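Local atomic coordinates of chitin deacetylase 1 (PDB entry 5ZNT), a protein that removes acetyl groups from the N-acetylglucosamine residues of chitin in a zinc-dependent hydrolysis that yields chitosan and acetate. Residues Ala174-Pro179 with Phe254-Glu259; Asp235-Ile240 with Tyr247-His252. One frame throughout, in Å; residues are numbered along the deposited sequence.

Contact 1: Ala174-Pro179 with Phe254-Glu259; sequences APLSNP and FDRHYE
Leu176, Ser177 and Asn178 follow one another in an irregular loop with a cis peptide before Pro179, and Arg256 faces this loop from near the C-terminal end of helix 243-258. The contact ties a loop leaving strand 173-174 to a helix of the polysaccharide deacetylase domain, whose CE4 fold is a distorted beta/alpha barrel. Arg256 donates from NE and NH2 to oxygens of the loop. The Arg256 chain bends at CG-CD (chi3 44°), which swings the guanidinium round to meet Asn178 with its NE edge. There NE gives a nearly straight hydrogen bond (164°) to Asn178 OD1 at 2.8 Å, close to the guanidinium plane, while NH2 makes only a weak bond to the same oxygen. The amide plane stands 74° from the guanidinium, so the two flat groups meet at an edge and do not stack. Gln260 NE2 also donates to Asn178 OD1, and Asn253 OD1 receives Arg256 NH1. Further along the same edge, Arg256 NH2 reaches the backbone Ser177 O at 2.7 Å. Leu176 supplies the apolar part: its CD1 sits over the centre of one guanidinium face, 3.5 Å from Arg256 CZ. The loop acceptors are neutral oxygens, whose dipoles probably help to balance the charge. A water joins the two segments, accepting from Arg256 NH2 at 2.7 Å and from Ser177 N at 3.2 Å.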
ATOM      1  N   ALA A 174      -3.196  12.429  -4.585  1.00 27.28           N
ATOM      2  CA  ALA A 174      -4.119  13.264  -5.344  1.00 27.01           C
ATOM      3  C   ALA A 174      -4.821  14.214  -4.400  1.00 25.70           C
ATOM      4  O   ALA A 174      -5.337  13.771  -3.370  1.00 26.69           O
ATOM      5  CB  ALA A 174      -5.158  12.416  -6.098  1.00 27.71           C
ATOM      6  N   PRO A 175      -4.860  15.513  -4.688  1.00 28.48           N
ATOM      7  CA  PRO A 175      -5.514  16.436  -3.759  1.00 26.98           C
ATOM      8  C   PRO A 175      -6.976  16.066  -3.567  1.00 23.81           C
ATOM      9  O   PRO A 175      -7.613  15.501  -4.462  1.00 21.76           O
ATOM     10  CB  PRO A 175      -5.365  17.811  -4.442  1.00 31.52           C
ATOM     11  CG  PRO A 175      -5.168  17.517  -5.861  1.00 36.11           C
ATOM     12  CD  PRO A 175      -4.401  16.189  -5.913  1.00 35.86           C
ATOM     13  N   LEU A 176      -7.477  16.357  -2.368  1.00 25.90           N
ATOM     14  CA  LEU A 176      -8.881  16.166  -2.024  1.00 29.47           C
ATOM     15  C   LEU A 176      -9.773  16.665  -3.151  1.00 33.57           C
ATOM     16  O   LEU A 176      -9.647  17.811  -3.598  1.00 27.84           O
ATOM     17  CB  LEU A 176      -9.195  16.907  -0.729  1.00 25.50           C
ATOM     18  CG  LEU A 176     -10.653  16.813  -0.270  1.00 30.01           C
ATOM     19  CD1 LEU A 176     -11.048  15.367  -0.003  1.00 31.71           C
ATOM     20  CD2 LEU A 176     -10.936  17.682   0.942  1.00 27.54           C
ATOM     21  N   SER A 177     -10.611  15.763  -3.653  1.00 29.91           N
ATOM     22  CA  SER A 177     -11.421  15.954  -4.844  1.00 30.08           C
ATOM     23  C   SER A 177     -12.738  15.233  -4.624  1.00 34.82           C
ATOM     24  O   SER A 177     -12.787  14.223  -3.918  1.00 28.00           O
ATOM     25  CB  SER A 177     -10.773  15.367  -6.112  1.00 29.96           C
ATOM     26  OG  SER A 177      -9.576  16.030  -6.474  1.00 48.44           O
ATOM     27  N   ASN A 178     -13.795  15.739  -5.254  1.00 28.46           N
ATOM     28  CA  ASN A 178     -15.088  15.053  -5.285  1.00 30.45           C
ATOM     29  C   ASN A 178     -15.589  15.003  -6.720  1.00 33.42           C
ATOM     30  O   ASN A 178     -15.870  16.064  -7.314  1.00 37.05           O
ATOM     31  CB  ASN A 178     -16.090  15.742  -4.370  1.00 29.41           C
ATOM     32  CG  ASN A 178     -15.721  15.591  -2.921  1.00 34.13           C
ATOM     33  OD1 ASN A 178     -15.760  14.485  -2.371  1.00 31.40           O
ATOM     34  ND2 ASN A 178     -15.338  16.692  -2.288  1.00 32.31           N
ATOM     35  N   PRO A 179     -15.692  13.818  -7.326  1.00 29.62           N
ATOM     36  CA  PRO A 179     -15.381  12.552  -6.653  1.00 25.61           C
ATOM     37  C   PRO A 179     -13.866  12.280  -6.541  1.00 29.53           C
ATOM     38  O   PRO A 179     -13.081  12.950  -7.223  1.00 24.19           O
ATOM     39  CB  PRO A 179     -16.071  11.515  -7.544  1.00 28.54           C
ATOM     40  CG  PRO A 179     -16.051  12.120  -8.911  1.00 30.17           C
ATOM     41  CD  PRO A 179     -16.141  13.622  -8.716  1.00 31.18           C
ATOM     42  N   PHE A 254     -15.713   7.430   3.952  1.00 24.25           N
ATOM     43  CA  PHE A 254     -16.387   6.300   3.326  1.00 25.39           C
ATOM     44  C   PHE A 254     -17.541   6.787   2.445  1.00 26.32           C
ATOM     45  O   PHE A 254     -17.651   6.402   1.276  1.00 26.30           O
ATOM     46  CB  PHE A 254     -16.888   5.325   4.397  1.00 20.55           C
ATOM     47  CG  PHE A 254     -17.690   4.174   3.830  1.00 23.25           C
ATOM     48  CD1 PHE A 254     -17.063   3.002   3.438  1.00 20.63           C
ATOM     49  CD2 PHE A 254     -19.072   4.277   3.674  1.00 25.40           C
ATOM     50  CE1 PHE A 254     -17.788   1.954   2.893  1.00 25.27           C
ATOM     51  CE2 PHE A 254     -19.811   3.224   3.140  1.00 23.29           C
ATOM     52  CZ  PHE A 254     -19.176   2.069   2.753  1.00 24.52           C
ATOM     53  N   ASP A 255     -18.405   7.653   2.990  1.00 27.57           N
ATOM     54  CA  ASP A 255     -19.567   8.119   2.230  1.00 28.64           C
ATOM     55  C   ASP A 255     -19.148   8.885   0.985  1.00 29.18           C
ATOM     56  O   ASP A 255     -19.775   8.744  -0.074  1.00 28.33           O
ATOM     57  CB  ASP A 255     -20.474   8.990   3.104  1.00 25.35           C
ATOM     58  CG  ASP A 255     -21.168   8.204   4.195  1.00 29.85           C
ATOM     59  OD1 ASP A 255     -21.315   6.968   4.068  1.00 30.09           O
ATOM     60  OD2 ASP A 255     -21.559   8.833   5.202  1.00 32.61           O
ATOM     61  N   ARG A 256     -18.088   9.703   1.088  1.00 26.82           N
ATOM     62  CA  ARG A 256     -17.588  10.423  -0.079  1.00 26.97           C
ATOM     63  C   ARG A 256     -17.306   9.465  -1.230  1.00 29.31           C
ATOM     64  O   ARG A 256     -17.636   9.749  -2.387  1.00 29.27           O
ATOM     65  CB  ARG A 256     -16.316  11.212   0.284  1.00 26.41           C
ATOM     66  CG  ARG A 256     -16.537  12.514   1.090  1.00 29.97           C
ATOM     67  CD  ARG A 256     -15.239  13.345   1.194  1.00 25.46           C
ATOM     68  NE  ARG A 256     -14.550  13.396  -0.093  1.00 25.51           N
ATOM     69  CZ  ARG A 256     -13.406  12.770  -0.362  1.00 28.22           C
ATOM     70  NH1 ARG A 256     -12.795  12.045   0.579  1.00 22.86           N
ATOM     71  NH2 ARG A 256     -12.887  12.856  -1.584  1.00 25.47           N
ATOM     72  N   HIS A 257     -16.703   8.310  -0.936  1.00 23.05           N
ATOM     73  CA  HIS A 257     -16.428   7.355  -2.000  1.00 22.18           C
ATOM     74  C   HIS A 257     -17.684   6.566  -2.368  1.00 23.73           C
ATOM     75  O   HIS A 257     -18.034   6.442  -3.550  1.00 25.29           O
ATOM     76  CB  HIS A 257     -15.304   6.404  -1.566  1.00 23.70           C
ATOM     77  CG  HIS A 257     -13.949   7.045  -1.531  1.00 21.94           C
ATOM     78  ND1 HIS A 257     -12.903   6.609  -2.315  1.00 21.90           N
ATOM     79  CD2 HIS A 257     -13.473   8.090  -0.811  1.00 22.51           C
ATOM     80  CE1 HIS A 257     -11.841   7.369  -2.093  1.00 21.63           C
ATOM     81  NE2 HIS A 257     -12.156   8.268  -1.177  1.00 20.44           N
ATOM     82  N   TYR A 258     -18.364   6.021  -1.356  1.00 22.90           N
ATOM     83  CA  TYR A 258     -19.470   5.100  -1.593  1.00 27.06           C
ATOM     84  C   TYR A 258     -20.630   5.777  -2.312  1.00 30.32           C
ATOM     85  O   TYR A 258     -21.300   5.138  -3.131  1.00 28.34           O
ATOM     86  CB  TYR A 258     -19.937   4.528  -0.264  1.00 25.24           C
ATOM     87  CG  TYR A 258     -21.012   3.472  -0.339  1.00 27.13           C
ATOM     88  CD1 TYR A 258     -20.702   2.165  -0.682  1.00 29.63           C
ATOM     89  CD2 TYR A 258     -22.336   3.778  -0.017  1.00 32.09           C
ATOM     90  CE1 TYR A 258     -21.675   1.183  -0.723  1.00 30.57           C
ATOM     91  CE2 TYR A 258     -23.333   2.804  -0.064  1.00 31.06           C
ATOM     92  CZ  TYR A 258     -22.993   1.512  -0.419  1.00 34.77           C
ATOM     93  OH  TYR A 258     -23.938   0.524  -0.464  1.00 30.32           O
ATOM     94  N   GLU A 259     -20.872   7.061  -2.031  1.00 29.44           N
ATOM     95  CA  GLU A 259     -21.985   7.792  -2.626  1.00 35.10           C
ATOM     96  C   GLU A 259     -21.615   8.480  -3.932  1.00 34.64           C
ATOM     97  O   GLU A 259     -22.489   9.096  -4.548  1.00 31.05           O
ATOM     98  CB  GLU A 259     -22.543   8.848  -1.655  1.00 27.50           C
ATOM     99  CG  GLU A 259     -22.796   8.391  -0.210  1.00 35.43           C
ATOM    100  CD  GLU A 259     -24.083   7.604   0.002  1.00 57.35           C
ATOM    101  OE1 GLU A 259     -24.637   7.071  -0.986  1.00 60.18           O
ATOM    102  OE2 GLU A 259     -24.523   7.487   1.178  1.00 59.28           O
TER
HETATM  103  O   HOH W   1     -10.309  12.927  -2.273  1.00 27.94           O

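Contact 2: Asp235-Ile240 with Tyr247-His252; sequences DSCSNI and YNFLNH
Phe249 rides on a regular turn of helix 243-258, where the shortest backbone bond within either segment runs from His252 N to Asn248 O at 2.8 Å. Facing it, Cys237 to Ile240 form a type I beta turn closed by Ile240 N to Cys237 O at 3.0 Å, and Cys237 is itself the centre of an inverse gamma turn. This folded-back loop just ahead of the helix presents both Cys237 and Ile240 to the Phe249 ring. With CG anti to the backbone N (chi1 168°), the phenyl group extends from the helix into the loop. Ile240 CD1, the end of an extended chain, comes down over the middle of one ring face, 3.6 Å from the Phe249 centroid and 8° off the normal, a CH-pi contact. Cys237 SG approaches obliquely, 3.7 Å from Phe249 CZ, in a sulfur-aromatic contact. That sulfur also forms the disulfide that ties the first residue of the turn to Cys231, while Leu216 is a further neighbour of the ring. Were the ring cut back to an alanine, Ile240 CD1 and the Cys237 sulfur would probably lose the surface they rest against, leaving a gap between turn and helix. With no hydrogen bond across the segments and all three touching residues buried, cohesion rests on dispersion and on the weak attraction of methyl and sulfur for the ring's pi electrons.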
ATOM      1  N   ASP A 235      -2.297   9.416   9.958  1.00 28.14           N
ATOM      2  CA  ASP A 235      -1.672  10.127  11.070  1.00 33.30           C
ATOM      3  C   ASP A 235      -1.247  11.548  10.709  1.00 35.02           C
ATOM      4  O   ASP A 235      -0.856  12.304  11.606  1.00 37.10           O
ATOM      5  CB  ASP A 235      -0.460   9.349  11.572  1.00 38.79           C
ATOM      6  CG  ASP A 235       0.414   8.894  10.449  1.00 42.00           C
ATOM      7  OD1 ASP A 235       0.138   7.779   9.923  1.00 44.80           O
ATOM      8  OD2 ASP A 235       1.312   9.681  10.046  1.00 40.60           O
ATOM      9  N   SER A 236      -1.283  11.926   9.434  1.00 28.44           N
ATOM     10  CA  SER A 236      -1.059  13.317   9.086  1.00 28.01           C
ATOM     11  C   SER A 236      -2.321  14.174   9.221  1.00 32.42           C
ATOM     12  O   SER A 236      -2.249  15.387   8.988  1.00 32.07           O
ATOM     13  CB  SER A 236      -0.495  13.416   7.668  1.00 33.62           C
ATOM     14  OG  SER A 236      -1.489  13.169   6.681  1.00 33.07           O
ATOM     15  N   CYS A 237      -3.471  13.589   9.592  1.00 28.20           N
ATOM     16  CA  CYS A 237      -4.700  14.361   9.826  1.00 34.34           C
ATOM     17  C   CYS A 237      -4.679  14.872  11.264  1.00 31.33           C
ATOM     18  O   CYS A 237      -5.319  14.327  12.167  1.00 29.20           O
ATOM     19  CB  CYS A 237      -5.948  13.524   9.552  1.00 29.39           C
ATOM     20  SG  CYS A 237      -5.909  12.541   8.017  1.00 31.06           S
ATOM     21  N   SER A 238      -3.960  15.978  11.464  1.00 37.35           N
ATOM     22  CA  SER A 238      -3.537  16.379  12.802  1.00 40.54           C
ATOM     23  C   SER A 238      -4.671  16.890  13.682  1.00 37.30           C
ATOM     24  O   SER A 238      -4.476  16.980  14.896  1.00 40.93           O
ATOM     25  CB  SER A 238      -2.441  17.442  12.699  1.00 40.23           C
ATOM     26  OG  SER A 238      -2.773  18.383  11.695  1.00 47.66           O
ATOM     27  N   ASN A 239      -5.836  17.218  13.123  1.00 35.57           N
ATOM     28  CA  ASN A 239      -6.977  17.627  13.935  1.00 40.23           C
ATOM     29  C   ASN A 239      -7.778  16.456  14.502  1.00 42.54           C
ATOM     30  O   ASN A 239      -8.733  16.690  15.253  1.00 44.79           O
ATOM     31  CB  ASN A 239      -7.911  18.535  13.127  1.00 38.82           C
ATOM     32  CG  ASN A 239      -8.393  17.884  11.838  1.00 45.25           C
ATOM     33  OD1 ASN A 239      -7.634  17.189  11.160  1.00 40.08           O
ATOM     34  ND2 ASN A 239      -9.655  18.114  11.491  1.00 35.76           N
ATOM     35  N   ILE A 240      -7.429  15.212  14.175  1.00 37.10           N
ATOM     36  CA  ILE A 240      -8.119  14.051  14.734  1.00 38.14           C
ATOM     37  C   ILE A 240      -7.532  13.759  16.113  1.00 36.42           C
ATOM     38  O   ILE A 240      -6.440  13.196  16.220  1.00 35.78           O
ATOM     39  CB  ILE A 240      -7.997  12.824  13.825  1.00 39.68           C
ATOM     40  CG1 ILE A 240      -8.590  13.092  12.444  1.00 30.58           C
ATOM     41  CG2 ILE A 240      -8.661  11.607  14.480  1.00 36.48           C
ATOM     42  CD1 ILE A 240      -8.424  11.908  11.515  1.00 31.95           C
ATOM     43  N   TYR A 247     -13.945   8.136  14.280  1.00 26.08           N
ATOM     44  CA  TYR A 247     -15.096   7.381  13.791  1.00 23.81           C
ATOM     45  C   TYR A 247     -15.889   8.194  12.765  1.00 26.26           C
ATOM     46  O   TYR A 247     -16.160   7.720  11.656  1.00 25.38           O
ATOM     47  CB  TYR A 247     -15.961   6.938  14.979  1.00 28.37           C
ATOM     48  CG  TYR A 247     -17.275   6.318  14.545  1.00 32.22           C
ATOM     49  CD1 TYR A 247     -17.338   4.995  14.101  1.00 32.51           C
ATOM     50  CD2 TYR A 247     -18.449   7.071  14.543  1.00 34.44           C
ATOM     51  CE1 TYR A 247     -18.548   4.439  13.681  1.00 32.45           C
ATOM     52  CE2 TYR A 247     -19.660   6.526  14.123  1.00 33.08           C
ATOM     53  CZ  TYR A 247     -19.701   5.221  13.698  1.00 33.48           C
ATOM     54  OH  TYR A 247     -20.903   4.720  13.280  1.00 34.25           O
ATOM     55  N   ASN A 248     -16.214   9.451  13.083  1.00 28.52           N
ATOM     56  CA  ASN A 248     -16.958  10.270  12.124  1.00 29.75           C
ATOM     57  C   ASN A 248     -16.132  10.547  10.873  1.00 28.80           C
ATOM     58  O   ASN A 248     -16.663  10.575   9.759  1.00 27.18           O
ATOM     59  CB  ASN A 248     -17.403  11.578  12.787  1.00 33.46           C
ATOM     60  CG  ASN A 248     -18.347  11.338  13.963  1.00 34.14           C
ATOM     61  OD1 ASN A 248     -19.151  10.412  13.939  1.00 33.67           O
ATOM     62  ND2 ASN A 248     -18.235  12.152  14.994  1.00 35.87           N
ATOM     63  N   PHE A 249     -14.823  10.733  11.040  1.00 27.81           N
ATOM     64  CA  PHE A 249     -13.930  10.922   9.900  1.00 25.97           C
ATOM     65  C   PHE A 249     -13.970   9.713   8.961  1.00 23.65           C
ATOM     66  O   PHE A 249     -14.055   9.864   7.732  1.00 25.10           O
ATOM     67  CB  PHE A 249     -12.527  11.189  10.452  1.00 26.52           C
ATOM     68  CG  PHE A 249     -11.426  11.129   9.443  1.00 24.48           C
ATOM     69  CD1 PHE A 249     -11.048  12.260   8.743  1.00 24.75           C
ATOM     70  CD2 PHE A 249     -10.728   9.950   9.239  1.00 22.72           C
ATOM     71  CE1 PHE A 249     -10.005  12.220   7.847  1.00 28.07           C
ATOM     72  CE2 PHE A 249      -9.673   9.897   8.331  1.00 23.38           C
ATOM     73  CZ  PHE A 249      -9.317  11.034   7.640  1.00 28.32           C
ATOM     74  N   LEU A 250     -13.957   8.502   9.519  1.00 24.28           N
ATOM     75  CA  LEU A 250     -14.049   7.312   8.676  1.00 23.51           C
ATOM     76  C   LEU A 250     -15.395   7.232   7.963  1.00 24.75           C
ATOM     77  O   LEU A 250     -15.447   6.903   6.776  1.00 23.80           O
ATOM     78  CB  LEU A 250     -13.824   6.059   9.514  1.00 24.09           C
ATOM     79  CG  LEU A 250     -12.412   5.878  10.059  1.00 24.28           C
ATOM     80  CD1 LEU A 250     -12.474   4.898  11.216  1.00 23.05           C
ATOM     81  CD2 LEU A 250     -11.444   5.393   8.967  1.00 17.99           C
ATOM     82  N   ASN A 251     -16.496   7.521   8.666  1.00 25.45           N
ATOM     83  CA  ASN A 251     -17.805   7.499   8.011  1.00 23.69           C
ATOM     84  C   ASN A 251     -17.903   8.539   6.911  1.00 25.27           C
ATOM     85  O   ASN A 251     -18.408   8.243   5.823  1.00 24.85           O
ATOM     86  CB  ASN A 251     -18.908   7.731   9.024  1.00 26.79           C
ATOM     87  CG  ASN A 251     -19.314   6.469   9.708  1.00 28.76           C
ATOM     88  OD1 ASN A 251     -19.071   5.365   9.203  1.00 25.77           O
ATOM     89  ND2 ASN A 251     -19.926   6.606  10.868  1.00 31.08           N
ATOM     90  N   HIS A 252     -17.437   9.769   7.180  1.00 27.31           N
ATOM     91  CA  HIS A 252     -17.556  10.839   6.188  1.00 26.33           C
ATOM     92  C   HIS A 252     -16.785  10.498   4.922  1.00 27.51           C
ATOM     93  O   HIS A 252     -17.288  10.685   3.808  1.00 26.06           O
ATOM     94  CB  HIS A 252     -17.064  12.170   6.770  1.00 28.98           C
ATOM     95  CG  HIS A 252     -16.935  13.265   5.754  1.00 33.48           C
ATOM     96  ND1 HIS A 252     -17.969  13.632   4.915  1.00 38.96           N
ATOM     97  CD2 HIS A 252     -15.890  14.061   5.428  1.00 36.32           C
ATOM     98  CE1 HIS A 252     -17.562  14.607   4.118  1.00 39.50           C
ATOM     99  NE2 HIS A 252     -16.299  14.879   4.403  1.00 30.55           N
TER

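How the contacts relate
Both contacts depend on helix 243-258, contact 2 on its middle and contact 1 on its C-terminal end, and their centres lie about 14 Å apart on the same side of the chain's centre. In sequence order, 174-179 comes first, then 235-240, 247-252 and 254-259, which places contact 2 inside the long loop that contact 1 closes. The helix thus meets two separate loops: locally, by apolar contact with the chain just before it, and over 74 intervening residues, by polar bonds to the segment after strand 173-174. Both contacts lie away from the zinc and glycan sites and join helix 243-258 to two loops of the CE4 catalytic domain.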